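Local atomic coordinates of short chain dehydrogenase (Leptospira borgpetersenii serovar Hardjo-bovis, PDB entry 6UH2), a protein that binds NAD+ and, as a short-chain dehydrogenase/reductase, probably interconverts CH-OH and carbonyl groups with NAD or NADP. Residues Glu107-Glu112 with Pro170-Met175; Ala69-Arg74 with Val118-Asn123; Gly149-Val154 with Gln216-Lys221. All coordinates share one frame; numbering follows the deposited sequence.

Contact 1: Glu107-Glu112 with Pro170-Met175; sequences EDRTDE and PEVYAM. With NAD (nicotinamide-adenine-dinucleotide), chain D.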
loop_
_atom_site.group_PDB
_atom_site.type_symbol
_atom_site.label_atom_id
_atom_site.label_comp_id
_atom_site.label_asym_id
_atom_site.label_seq_id
_atom_site.Cartn_x
_atom_site.Cartn_y
_atom_site.Cartn_z
ATOM N N GLU B 107 1.097 -13.614 32.462
ATOM C CA GLU B 107 0.649 -14.414 33.594
ATOM C C GLU B 107 -0.166 -13.601 34.590
ATOM O O GLU B 107 -0.836 -14.188 35.448
ATOM C CB GLU B 107 1.838 -15.093 34.284
ATOM C CG GLU B 107 2.897 -14.181 34.849
ATOM C CD GLU B 107 3.991 -13.837 33.843
ATOM O OE1 GLU B 107 3.792 -14.071 32.625
ATOM O OE2 GLU B 107 5.052 -13.323 34.279
ATOM N N ASP B 108 -0.146 -12.276 34.475
ATOM C CA ASP B 108 -0.899 -11.396 35.350
ATOM C C ASP B 108 -2.130 -10.809 34.681
ATOM O O ASP B 108 -2.823 -9.998 35.309
ATOM C CB ASP B 108 0.001 -10.261 35.854
ATOM C CG ASP B 108 1.151 -10.763 36.709
ATOM O OD1 ASP B 108 1.024 -11.845 37.318
ATOM O OD2 ASP B 108 2.183 -10.078 36.763
ATOM N N ARG B 109 -2.416 -11.186 33.433
ATOM C CA ARG B 109 -3.577 -10.646 32.731
ATOM C C ARG B 109 -4.858 -10.995 33.474
ATOM O O ARG B 109 -5.109 -12.163 33.781
ATOM C CB ARG B 109 -3.657 -11.194 31.298
ATOM C CG ARG B 109 -4.785 -10.544 30.454
ATOM C CD ARG B 109 -4.400 -9.137 29.934
ATOM N NE ARG B 109 -3.084 -9.243 29.333
ATOM C CZ ARG B 109 -1.971 -8.779 29.877
ATOM N NH1 ARG B 109 -2.021 -8.095 31.022
ATOM N NH2 ARG B 109 -0.813 -9.008 29.273
ATOM N N THR B 110 -5.673 -9.977 33.749
ATOM C CA THR B 110 -6.988 -10.182 34.337
ATOM C C THR B 110 -8.032 -10.236 33.240
ATOM O O THR B 110 -7.799 -9.786 32.115
ATOM C CB THR B 110 -7.333 -9.057 35.306
ATOM O OG1 THR B 110 -7.494 -7.843 34.561
ATOM C CG2 THR B 110 -6.225 -8.891 36.325
ATOM N N ASP B 111 -9.199 -10.796 33.567
ATOM C CA ASP B 111 -10.254 -10.818 32.555
ATOM C C ASP B 111 -10.739 -9.414 32.222
ATOM O O ASP B 111 -11.149 -9.150 31.089
ATOM C CB ASP B 111 -11.413 -11.693 33.014
ATOM C CG ASP B 111 -11.033 -13.156 33.090
ATOM O OD1 ASP B 111 -10.103 -13.581 32.355
ATOM O OD2 ASP B 111 -11.656 -13.880 33.888
ATOM N N GLU B 112 -10.694 -8.501 33.183
ATOM C CA GLU B 112 -11.132 -7.144 32.898
ATOM C C GLU B 112 -10.211 -6.477 31.881
ATOM O O GLU B 112 -10.685 -5.803 30.959
ATOM C CB GLU B 112 -11.215 -6.346 34.201
ATOM C CG GLU B 112 -12.324 -6.839 35.158
ATOM C CD GLU B 112 -12.052 -8.204 35.825
ATOM O OE1 GLU B 112 -10.875 -8.632 35.942
ATOM O OE2 GLU B 112 -13.038 -8.853 36.241
ATOM N N PRO B 170 1.032 -7.296 24.899
ATOM C CA PRO B 170 0.373 -8.450 25.515
ATOM C C PRO B 170 -0.238 -9.414 24.509
ATOM O O PRO B 170 -0.405 -9.090 23.331
ATOM C CB PRO B 170 -0.710 -7.783 26.369
ATOM C CG PRO B 170 -1.154 -6.628 25.473
ATOM C CD PRO B 170 0.117 -6.146 24.788
ATOM N N GLU B 171 -0.602 -10.602 24.999
ATOM C CA GLU B 171 -1.201 -11.626 24.150
ATOM C C GLU B 171 -2.480 -11.134 23.494
ATOM O O GLU B 171 -2.753 -11.462 22.336
ATOM C CB GLU B 171 -1.481 -12.893 24.964
ATOM C CG GLU B 171 -2.589 -12.757 26.023
ATOM C CD GLU B 171 -2.331 -11.624 26.993
ATOM O OE1 GLU B 171 -1.265 -11.634 27.624
ATOM O OE2 GLU B 171 -3.173 -10.703 27.103
ATOM N N VAL B 172 -3.278 -10.342 24.215
ATOM C CA VAL B 172 -4.587 -9.968 23.701
ATOM C C VAL B 172 -4.444 -8.946 22.579
ATOM O O VAL B 172 -5.287 -8.880 21.677
ATOM C CB VAL B 172 -5.486 -9.458 24.850
ATOM C CG1 VAL B 172 -4.920 -8.166 25.471
ATOM C CG2 VAL B 172 -6.909 -9.245 24.362
ATOM N N TYR B 173 -3.384 -8.132 22.611
ATOM C CA TYR B 173 -3.137 -7.225 21.491
ATOM C C TYR B 173 -2.807 -8.008 20.225
ATOM O O TYR B 173 -3.334 -7.708 19.147
ATOM C CB TYR B 173 -2.007 -6.260 21.842
ATOM C CG TYR B 173 -1.871 -5.093 20.890
ATOM C CD1 TYR B 173 -2.787 -4.054 20.907
ATOM C CD2 TYR B 173 -0.824 -5.030 19.978
ATOM C CE1 TYR B 173 -2.656 -2.967 20.039
ATOM C CE2 TYR B 173 -0.688 -3.959 19.104
ATOM C CZ TYR B 173 -1.609 -2.931 19.143
ATOM O OH TYR B 173 -1.488 -1.856 18.278
ATOM N N ALA B 174 -1.946 -9.026 20.339
ATOM C CA ALA B 174 -1.650 -9.880 19.193
ATOM C C ALA B 174 -2.910 -10.570 18.690
ATOM O O ALA B 174 -3.173 -10.613 17.484
ATOM C CB ALA B 174 -0.591 -10.919 19.571
ATOM N N MET B 175 -3.709 -11.111 19.613
ATOM C CA MET B 175 -4.956 -11.771 19.232
ATOM C C MET B 175 -5.874 -10.824 18.471
ATOM O O MET B 175 -6.384 -11.165 17.396
ATOM C CB MET B 175 -5.671 -12.285 20.479
ATOM C CG MET B 175 -5.156 -13.602 21.042
ATOM S SD MET B 175 -6.041 -13.905 22.591
ATOM C CE MET B 175 -6.216 -15.698 22.577
HETATM P PA NAD D . -3.679 6.430 20.999
HETATM O O1A NAD D . -3.687 5.684 22.357
HETATM O O2A NAD D . -2.873 7.721 20.841
HETATM O O5B NAD D . -5.207 6.720 20.483
HETATM C C5B NAD D . -6.259 5.778 20.573
HETATM C C4B NAD D . -7.502 6.625 20.570
HETATM O O4B NAD D . -8.606 5.646 20.635
HETATM C C3B NAD D . -7.625 7.541 21.798
HETATM O O3B NAD D . -8.011 8.878 21.400
HETATM C C2B NAD D . -8.777 6.904 22.587
HETATM O O2B NAD D . -9.529 7.874 23.330
HETATM C C1B NAD D . -9.588 6.183 21.485
HETATM N N9A NAD D . -10.435 5.199 22.150
HETATM C C8A NAD D . -10.125 4.376 23.232
HETATM N N7A NAD D . -11.158 3.669 23.603
HETATM C C5A NAD D . -12.198 4.051 22.756
HETATM C C6A NAD D . -13.536 3.682 22.666
HETATM N N6A NAD D . -14.089 2.769 23.489
HETATM N N1A NAD D . -14.284 4.247 21.706
HETATM C C2A NAD D . -13.752 5.152 20.883
HETATM N N3A NAD D . -12.487 5.579 20.903
HETATM C C4A NAD D . -11.746 4.996 21.859
HETATM O O3 NAD D . -3.237 5.403 19.828
HETATM P PN NAD D . -2.411 5.581 18.454
HETATM O O1N NAD D . -0.908 5.269 18.670
HETATM O O2N NAD D . -2.923 6.854 17.774
HETATM O O5D NAD D . -3.026 4.198 17.725
HETATM C C5D NAD D . -4.064 4.333 16.779
HETATM C C4D NAD D . -4.253 2.958 16.144
HETATM O O4D NAD D . -2.975 2.429 15.606
HETATM C C3D NAD D . -4.655 1.937 17.206
HETATM O O3D NAD D . -5.533 0.950 16.649
HETATM C C2D NAD D . -3.340 1.194 17.592
HETATM O O2D NAD D . -3.546 -0.133 18.045
HETATM C C1D NAD D . -2.641 1.205 16.203
HETATM N N1N NAD D . -1.137 1.145 16.273
HETATM C C2N NAD D . -0.425 2.064 16.981
HETATM C C3N NAD D . 0.943 1.965 17.014
HETATM C C7N NAD D . 1.713 2.972 17.796
HETATM O O7N NAD D . 2.905 2.773 17.978
HETATM N N7N NAD D . 1.065 4.064 18.261
HETATM C C4N NAD D . 1.566 0.919 16.309
HETATM C C5N NAD D . 0.825 0.010 15.615
HETATM C C6N NAD D . -0.561 0.141 15.599
#

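Contact 2: Ala69-Arg74 with Val118-Asn123; sequences ADITNR and VHVNLN. With NAD (nicotinamide-adenine-dinucleotide), chain D.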
loop_
_atom_site.group_PDB
_atom_site.type_symbol
_atom_site.label_atom_id
_atom_site.label_comp_id
_atom_site.label_asym_id
_atom_site.label_seq_id
_atom_site.Cartn_x
_atom_site.Cartn_y
_atom_site.Cartn_z
ATOM N N ALA B 69 -18.109 9.630 22.098
ATOM C CA ALA B 69 -18.748 8.342 21.881
ATOM C C ALA B 69 -17.828 7.214 22.307
ATOM O O ALA B 69 -16.601 7.332 22.262
ATOM C CB ALA B 69 -19.134 8.143 20.413
ATOM N N ASP B 70 -18.453 6.102 22.686
ATOM C CA ASP B 70 -17.779 4.882 23.105
ATOM C C ASP B 70 -18.187 3.790 22.127
ATOM O O ASP B 70 -19.346 3.354 22.132
ATOM C CB ASP B 70 -18.174 4.543 24.541
ATOM C CG ASP B 70 -17.612 3.210 25.021
ATOM O OD1 ASP B 70 -16.979 2.468 24.238
ATOM O OD2 ASP B 70 -17.820 2.913 26.211
ATOM N N ILE B 71 -17.238 3.343 21.296
ATOM C CA ILE B 71 -17.545 2.369 20.251
ATOM C C ILE B 71 -17.839 0.980 20.798
ATOM O O ILE B 71 -18.204 0.090 20.026
ATOM C CB ILE B 71 -16.408 2.276 19.209
ATOM C CG1 ILE B 71 -15.128 1.741 19.855
ATOM C CG2 ILE B 71 -16.190 3.648 18.514
ATOM C CD1 ILE B 71 -13.953 1.610 18.892
ATOM N N THR B 72 -17.674 0.758 22.097
ATOM C CA THR B 72 -18.077 -0.512 22.679
ATOM C C THR B 72 -19.545 -0.526 23.079
ATOM O O THR B 72 -20.042 -1.580 23.473
ATOM C CB THR B 72 -17.228 -0.860 23.911
ATOM O OG1 THR B 72 -17.552 0.015 25.004
ATOM C CG2 THR B 72 -15.738 -0.757 23.597
ATOM N N ASN B 73 -20.245 0.612 22.980
ATOM C CA ASN B 73 -21.635 0.750 23.430
ATOM C C ASN B 73 -22.559 0.770 22.213
ATOM O O ASN B 73 -22.672 1.795 21.531
ATOM C CB ASN B 73 -21.799 2.020 24.268
ATOM C CG ASN B 73 -23.171 2.120 24.923
ATOM O OD1 ASN B 73 -24.206 2.101 24.254
ATOM N ND2 ASN B 73 -23.180 2.213 26.243
ATOM N N ARG B 74 -23.256 -0.348 21.969
ATOM C CA ARG B 74 -24.144 -0.419 20.805
ATOM C C ARG B 74 -25.229 0.656 20.852
ATOM O O ARG B 74 -25.568 1.243 19.820
ATOM C CB ARG B 74 -24.783 -1.805 20.685
ATOM C CG ARG B 74 -25.732 -1.919 19.485
ATOM C CD ARG B 74 -26.291 -3.328 19.273
ATOM N NE ARG B 74 -25.302 -4.262 18.733
ATOM C CZ ARG B 74 -25.136 -4.537 17.438
ATOM N NH1 ARG B 74 -25.870 -3.935 16.511
ATOM N NH2 ARG B 74 -24.212 -5.419 17.063
ATOM N N VAL B 118 -10.309 -6.495 23.934
ATOM C CA VAL B 118 -11.183 -7.125 22.943
ATOM C C VAL B 118 -12.311 -6.175 22.539
ATOM O O VAL B 118 -12.597 -5.986 21.350
ATOM C CB VAL B 118 -11.727 -8.456 23.492
ATOM C CG1 VAL B 118 -12.860 -8.977 22.607
ATOM C CG2 VAL B 118 -10.587 -9.485 23.628
ATOM N N HIS B 119 -12.970 -5.562 23.525
ATOM C CA HIS B 119 -14.142 -4.746 23.217
ATOM C C HIS B 119 -13.788 -3.545 22.349
ATOM O O HIS B 119 -14.492 -3.255 21.378
ATOM C CB HIS B 119 -14.834 -4.329 24.507
ATOM C CG HIS B 119 -15.427 -5.492 25.226
ATOM N ND1 HIS B 119 -15.742 -5.476 26.566
ATOM C CD2 HIS B 119 -15.717 -6.738 24.784
ATOM C CE1 HIS B 119 -16.219 -6.658 26.914
ATOM N NE2 HIS B 119 -16.207 -7.443 25.850
ATOM N N VAL B 120 -12.691 -2.851 22.652
ATOM C CA VAL B 120 -12.329 -1.696 21.830
ATOM C C VAL B 120 -11.846 -2.154 20.459
ATOM O O VAL B 120 -12.312 -1.662 19.422
ATOM C CB VAL B 120 -11.274 -0.826 22.545
ATOM C CG1 VAL B 120 -10.778 0.290 21.631
ATOM C CG2 VAL B 120 -11.863 -0.228 23.818
ATOM N N ASN B 121 -10.928 -3.128 20.432
ATOM C CA ASN B 121 -10.274 -3.501 19.180
ATOM C C ASN B 121 -11.192 -4.345 18.294
ATOM O O ASN B 121 -11.385 -4.024 17.117
ATOM C CB ASN B 121 -8.956 -4.241 19.466
ATOM C CG ASN B 121 -7.909 -3.358 20.161
ATOM O OD1 ASN B 121 -8.175 -2.206 20.537
ATOM N ND2 ASN B 121 -6.709 -3.912 20.348
ATOM N N LEU B 122 -11.777 -5.422 18.835
ATOM C CA LEU B 122 -12.600 -6.311 18.011
ATOM C C LEU B 122 -14.058 -5.857 17.931
ATOM O O LEU B 122 -14.579 -5.646 16.831
ATOM C CB LEU B 122 -12.539 -7.760 18.525
ATOM C CG LEU B 122 -11.343 -8.643 18.186
ATOM C CD1 LEU B 122 -11.609 -10.076 18.656
ATOM C CD2 LEU B 122 -11.002 -8.610 16.677
ATOM N N ASN B 123 -14.746 -5.751 19.078
ATOM C CA ASN B 123 -16.146 -5.313 19.061
ATOM C C ASN B 123 -16.300 -3.956 18.384
ATOM O O ASN B 123 -17.241 -3.739 17.608
ATOM C CB ASN B 123 -16.726 -5.239 20.481
ATOM C CG ASN B 123 -16.914 -6.603 21.103
ATOM O OD1 ASN B 123 -15.945 -7.254 21.474
ATOM N ND2 ASN B 123 -18.165 -7.054 21.196
HETATM P PA NAD D . -3.679 6.430 20.999
HETATM O O1A NAD D . -3.687 5.684 22.357
HETATM O O2A NAD D . -2.873 7.721 20.841
HETATM O O5B NAD D . -5.207 6.720 20.483
HETATM C C5B NAD D . -6.259 5.778 20.573
HETATM C C4B NAD D . -7.502 6.625 20.570
HETATM O O4B NAD D . -8.606 5.646 20.635
HETATM C C3B NAD D . -7.625 7.541 21.798
HETATM O O3B NAD D . -8.011 8.878 21.400
HETATM C C2B NAD D . -8.777 6.904 22.587
HETATM O O2B NAD D . -9.529 7.874 23.330
HETATM C C1B NAD D . -9.588 6.183 21.485
HETATM N N9A NAD D . -10.435 5.199 22.150
HETATM C C8A NAD D . -10.125 4.376 23.232
HETATM N N7A NAD D . -11.158 3.669 23.603
HETATM C C5A NAD D . -12.198 4.051 22.756
HETATM C C6A NAD D . -13.536 3.682 22.666
HETATM N N6A NAD D . -14.089 2.769 23.489
HETATM N N1A NAD D . -14.284 4.247 21.706
HETATM C C2A NAD D . -13.752 5.152 20.883
HETATM N N3A NAD D . -12.487 5.579 20.903
HETATM C C4A NAD D . -11.746 4.996 21.859
HETATM O O3 NAD D . -3.237 5.403 19.828
HETATM P PN NAD D . -2.411 5.581 18.454
HETATM O O1N NAD D . -0.908 5.269 18.670
HETATM O O2N NAD D . -2.923 6.854 17.774
HETATM O O5D NAD D . -3.026 4.198 17.725
HETATM C C5D NAD D . -4.064 4.333 16.779
HETATM C C4D NAD D . -4.253 2.958 16.144
HETATM O O4D NAD D . -2.975 2.429 15.606
HETATM C C3D NAD D . -4.655 1.937 17.206
HETATM O O3D NAD D . -5.533 0.950 16.649
HETATM C C2D NAD D . -3.340 1.194 17.592
HETATM O O2D NAD D . -3.546 -0.133 18.045
HETATM C C1D NAD D . -2.641 1.205 16.203
HETATM N N1N NAD D . -1.137 1.145 16.273
HETATM C C2N NAD D . -0.425 2.064 16.981
HETATM C C3N NAD D . 0.943 1.965 17.014
HETATM C C7N NAD D . 1.713 2.972 17.796
HETATM O O7N NAD D . 2.905 2.773 17.978
HETATM N N7N NAD D . 1.065 4.064 18.261
HETATM C C4N NAD D . 1.566 0.919 16.309
HETATM C C5N NAD D . 0.825 0.010 15.615
HETATM C C6N NAD D . -0.561 0.141 15.599
#

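Contact 3: Gly149-Val154 with Gln216-Lys221; sequences GSIYGV and QNYIYK. With NAD (nicotinamide-adenine-dinucleotide), chain D.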
loop_
_atom_site.group_PDB
_atom_site.type_symbol
_atom_site.label_atom_id
_atom_site.label_comp_id
_atom_site.label_asym_id
_atom_site.label_seq_id
_atom_site.Cartn_x
_atom_site.Cartn_y
_atom_site.Cartn_z
ATOM N N GLY B 149 -4.489 -2.446 11.888
ATOM C CA GLY B 149 -3.831 -3.567 12.519
ATOM C C GLY B 149 -2.637 -3.092 13.318
ATOM O O GLY B 149 -2.707 -2.070 14.015
ATOM N N SER B 150 -1.533 -3.827 13.198
ATOM C CA SER B 150 -0.267 -3.545 13.857
ATOM C C SER B 150 0.750 -4.550 13.347
ATOM O O SER B 150 0.393 -5.678 12.982
ATOM C CB SER B 150 -0.379 -3.656 15.388
ATOM O OG SER B 150 0.919 -3.622 15.970
ATOM N N ILE B 151 2.024 -4.150 13.351
ATOM C CA ILE B 151 3.068 -5.153 13.141
ATOM C C ILE B 151 2.880 -6.334 14.082
ATOM O O ILE B 151 3.280 -7.460 13.766
ATOM C CB ILE B 151 4.469 -4.540 13.321
ATOM C CG1 ILE B 151 4.571 -3.832 14.677
ATOM C CG2 ILE B 151 4.777 -3.597 12.163
ATOM C CD1 ILE B 151 6.003 -3.485 15.096
ATOM N N TYR B 152 2.293 -6.108 15.255
ATOM C CA TYR B 152 2.171 -7.193 16.223
ATOM C C TYR B 152 0.940 -8.060 15.987
ATOM O O TYR B 152 0.704 -8.991 16.759
ATOM C CB TYR B 152 2.167 -6.637 17.652
ATOM C CG TYR B 152 3.501 -6.018 18.028
ATOM C CD1 TYR B 152 4.695 -6.559 17.556
ATOM C CD2 TYR B 152 3.569 -4.891 18.829
ATOM C CE1 TYR B 152 5.914 -5.991 17.880
ATOM C CE2 TYR B 152 4.786 -4.317 19.157
ATOM C CZ TYR B 152 5.951 -4.871 18.679
ATOM O OH TYR B 152 7.169 -4.309 18.999
ATOM N N GLY B 153 0.151 -7.768 14.959
ATOM C CA GLY B 153 -0.827 -8.720 14.478
ATOM C C GLY B 153 -0.315 -9.585 13.357
ATOM O O GLY B 153 -1.058 -10.424 12.838
ATOM N N VAL B 154 0.958 -9.399 12.988
ATOM C CA VAL B 154 1.632 -10.089 11.891
ATOM C C VAL B 154 2.894 -10.735 12.448
ATOM O O VAL B 154 3.111 -11.943 12.315
ATOM C CB VAL B 154 1.973 -9.108 10.749
ATOM C CG1 VAL B 154 2.790 -9.789 9.673
ATOM C CG2 VAL B 154 0.719 -8.504 10.172
ATOM N N GLN B 216 16.416 2.756 20.970
ATOM C CA GLN B 216 17.627 2.179 20.391
ATOM C C GLN B 216 17.405 0.722 19.991
ATOM O O GLN B 216 17.748 0.314 18.873
ATOM C CB GLN B 216 18.792 2.305 21.375
ATOM N N ASN B 217 16.809 -0.076 20.887
ATOM C CA ASN B 217 16.522 -1.474 20.572
ATOM C C ASN B 217 15.556 -1.594 19.405
ATOM O O ASN B 217 15.682 -2.500 18.572
ATOM C CB ASN B 217 15.940 -2.196 21.789
ATOM C CG ASN B 217 16.962 -2.411 22.890
ATOM O OD1 ASN B 217 18.165 -2.438 22.640
ATOM N ND2 ASN B 217 16.480 -2.576 24.117
ATOM N N TYR B 218 14.568 -0.704 19.339
ATOM C CA TYR B 218 13.591 -0.788 18.262
ATOM C C TYR B 218 14.231 -0.443 16.920
ATOM O O TYR B 218 14.048 -1.160 15.929
ATOM C CB TYR B 218 12.401 0.128 18.551
ATOM C CG TYR B 218 11.292 -0.100 17.561
ATOM C CD1 TYR B 218 11.348 0.469 16.286
ATOM C CD2 TYR B 218 10.207 -0.907 17.880
ATOM C CE1 TYR B 218 10.348 0.247 15.357
ATOM C CE2 TYR B 218 9.186 -1.130 16.948
ATOM C CZ TYR B 218 9.273 -0.557 15.692
ATOM O OH TYR B 218 8.287 -0.773 14.755
ATOM N N ILE B 219 14.980 0.661 16.873
ATOM C CA ILE B 219 15.635 1.092 15.640
ATOM C C ILE B 219 16.601 0.030 15.127
ATOM O O ILE B 219 16.796 -0.107 13.913
ATOM C CB ILE B 219 16.334 2.445 15.882
ATOM C CG1 ILE B 219 15.288 3.552 16.031
ATOM C CG2 ILE B 219 17.319 2.765 14.778
ATOM C CD1 ILE B 219 15.870 4.933 16.229
ATOM N N TYR B 220 17.198 -0.758 16.027
ATOM C CA TYR B 220 18.103 -1.817 15.591
ATOM C C TYR B 220 17.377 -2.889 14.785
ATOM O O TYR B 220 17.968 -3.497 13.882
ATOM C CB TYR B 220 18.810 -2.440 16.798
ATOM C CG TYR B 220 19.740 -3.571 16.432
ATOM C CD1 TYR B 220 21.039 -3.318 16.008
ATOM C CD2 TYR B 220 19.314 -4.893 16.493
ATOM C CE1 TYR B 220 21.894 -4.352 15.667
ATOM C CE2 TYR B 220 20.158 -5.933 16.151
ATOM C CZ TYR B 220 21.447 -5.659 15.741
ATOM O OH TYR B 220 22.286 -6.698 15.399
ATOM N N LYS B 221 16.105 -3.139 15.088
ATOM C CA LYS B 221 15.294 -4.093 14.338
ATOM C C LYS B 221 14.645 -3.490 13.095
ATOM O O LYS B 221 13.922 -4.202 12.394
ATOM C CB LYS B 221 14.196 -4.682 15.233
ATOM C CG LYS B 221 14.719 -5.343 16.510
ATOM C CD LYS B 221 13.622 -5.428 17.566
ATOM C CE LYS B 221 12.787 -6.694 17.430
ATOM N NZ LYS B 221 13.526 -7.889 17.934
HETATM P PA NAD D . -3.679 6.430 20.999
HETATM O O1A NAD D . -3.687 5.684 22.357
HETATM O O2A NAD D . -2.873 7.721 20.841
HETATM O O5B NAD D . -5.207 6.720 20.483
HETATM C C5B NAD D . -6.259 5.778 20.573
HETATM C C4B NAD D . -7.502 6.625 20.570
HETATM O O4B NAD D . -8.606 5.646 20.635
HETATM C C3B NAD D . -7.625 7.541 21.798
HETATM O O3B NAD D . -8.011 8.878 21.400
HETATM C C2B NAD D . -8.777 6.904 22.587
HETATM O O2B NAD D . -9.529 7.874 23.330
HETATM C C1B NAD D . -9.588 6.183 21.485
HETATM N N9A NAD D . -10.435 5.199 22.150
HETATM C C8A NAD D . -10.125 4.376 23.232
HETATM N N7A NAD D . -11.158 3.669 23.603
HETATM C C5A NAD D . -12.198 4.051 22.756
HETATM C C6A NAD D . -13.536 3.682 22.666
HETATM N N6A NAD D . -14.089 2.769 23.489
HETATM N N1A NAD D . -14.284 4.247 21.706
HETATM C C2A NAD D . -13.752 5.152 20.883
HETATM N N3A NAD D . -12.487 5.579 20.903
HETATM C C4A NAD D . -11.746 4.996 21.859
HETATM O O3 NAD D . -3.237 5.403 19.828
HETATM P PN NAD D . -2.411 5.581 18.454
HETATM O O1N NAD D . -0.908 5.269 18.670
HETATM O O2N NAD D . -2.923 6.854 17.774
HETATM O O5D NAD D . -3.026 4.198 17.725
HETATM C C5D NAD D . -4.064 4.333 16.779
HETATM C C4D NAD D . -4.253 2.958 16.144
HETATM O O4D NAD D . -2.975 2.429 15.606
HETATM C C3D NAD D . -4.655 1.937 17.206
HETATM O O3D NAD D . -5.533 0.950 16.649
HETATM C C2D NAD D . -3.340 1.194 17.592
HETATM O O2D NAD D . -3.546 -0.133 18.045
HETATM C C1D NAD D . -2.641 1.205 16.203
HETATM N N1N NAD D . -1.137 1.145 16.273
HETATM C C2N NAD D . -0.425 2.064 16.981
HETATM C C3N NAD D . 0.943 1.965 17.014
HETATM C C7N NAD D . 1.713 2.972 17.796
HETATM O O7N NAD D . 2.905 2.773 17.978
HETATM N N7N NAD D . 1.065 4.064 18.261
HETATM C C4N NAD D . 1.566 0.919 16.309
HETATM C C5N NAD D . 0.825 0.010 15.615
HETATM C C6N NAD D . -0.561 0.141 15.599
#

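Contact 1: Glu107-Glu112 with Pro170-Met175
Arg109 and Glu171 are joined by a side-on, two-point salt bridge in which the arginine offers NE and NH2, one to each carboxylate oxygen. The inner bond, from Arg109 NE to Glu171 OE2, is short at 2.7 Å, nearly straight at 166°, and lies in the guanidinium plane. The second, from Arg109 NH2 to Glu171 OE1 at 3.1 Å, is more bent and tilted from that plane, in keeping with the 40° between the guanidinium and carboxylate planes. Both oxygens are met on their syn sides. The arginine chain is bent at chi2 and chi3, which swings its NE edge toward the acid. Glu171 CG sits between the backbone N and the carbonyl carbon (chi1 68°) and the chain bends again at chi2, bringing OE2 near Val172 N, from which it takes a weak bond. Pro170, at the N-cap position of that helix, sets CB 3.2 Å from Arg109 NH2. Outside the pair, Arg109 NH1 has a second salt bridge, to Glu113, and NH2 also binds Thr104 O. Two residues beyond Glu171, Tyr173 OH is hydrogen-bonded to the ribose O2D of NAD at 2.7 Å. The salt bridge thus ties the chain leading into helix 111-139 to the start of helix 171-191, whose Tyr173 and Lys177, both NAD-binding, fit the YxxxK motif of short-chain dehydrogenases.

Contact 2: Ala69-Arg74 with Val118-Asn123
His119 and Val120, successive residues of helix 111-139, meet Thr72 and Ile71 of the loop that follows strand 64-68. Along the helix, Val118 comes first and shapes the turn through its carbonyl, which accepts from both Leu122 N and Asn123 N, the latter bond marking a wider pi-type turn. At His119 the backbone is the closest part: Thr72 CG2 lies 3.6 Å from His119 O and 3.8 Å from His119 CB, while the imidazole leads away from the loop. Val120 follows with both branches in use. Its CG2 packs 3.9 Å from Thr72 CG2 and approaches the adenine N6A of NAD, whereas CG1 looks to the N7A side of the base and, more loosely, to Ile71 CD1. That same CD1 lies 3.7 Å from Val120 O. Asn121 turns from the loop, its amide bonded to Ile100 N and Thr176 OG1.

The loop is held in shape by Asp70. With CG anti to the backbone N (chi1 175°), its OD1 accepts from Thr72 N in an Asx turn and from Thr72 OG1 at 2.6 Å, both from one face of the carboxylate, and also from NAD N6A at 3.0 Å. Ile71 N gives an almost straight bond (175°) to N1A, so the loop reads the adenine edge. The contact lies beside strand 64-68, an edge strand of the parallel sheet within this chain, just before helix 74-86, with helix 111-139 packed against the loop and helix 171-191 touching Val118 and Leu122 beyond.

Contact 3: Gly149-Val154 with Gln216-Lys221
Ile151 sets its CD1 against the phenol end of Tyr218, 3.6 Å from OH and 4.4 Å from CE2, near the plane of the ring and at its edge. The two side chains come from opposite directions; the CA atoms of Ile151 and Tyr218 are 12.5 Å apart, a gap spanned largely by the tyrosine. Its CG stands anti to the backbone N (chi1 -171°), carrying the ring out from helix 212-220. Tyr152 OH comes to the same edge more loosely, 4.3 Å from Tyr218 CE2, while the face of the Tyr152 ring carries Ile151 CD1 near its rim. The contact is chiefly apolar; the hydroxyl of Tyr218 has its polar partner in Gly205 N, and its ring stacks with Phe259.

One residue before Ile151, Ser150 OG accepts from Tyr152 N at 2.9 Å and 169°, an ST turn that opens the short 3-10 segment. Ser150 OG also lies 3.7 Å from NAD C5N, in the nicotinamide ring. The turn follows strand 144-148, and backbone hydrogen bonds join Gly149 to Ile201 and Ile151 to Pro203, both of strand 197-203; strand 252-255 touches Ile151 and Val154, helix 171-191 borders Ser150 and Tyr152, and helix 212-220 reaches in through Tyr218.

In the fold
All three contacts touch one NAD, at different points along it: contact 2 at the adenine, contact 1 at the nicotinamide ribose and contact 3 at the nicotinamide ring. Contacts 1 and 2 share helix 111-139 and have centres about 17 Å apart; they meet where Val172 CG2 lies 3.8 Å from Val118 CG2. Contact 1 also meets contact 3, about 19 Å away between centres, through Tyr173 CE2 and Ser150 OG at 3.5 Å. That pair is consistent with the Ser-Tyr-Lys active site of the family, Lys177 being the third member. Contacts 2 and 3, with centres about 25 Å apart, do not touch.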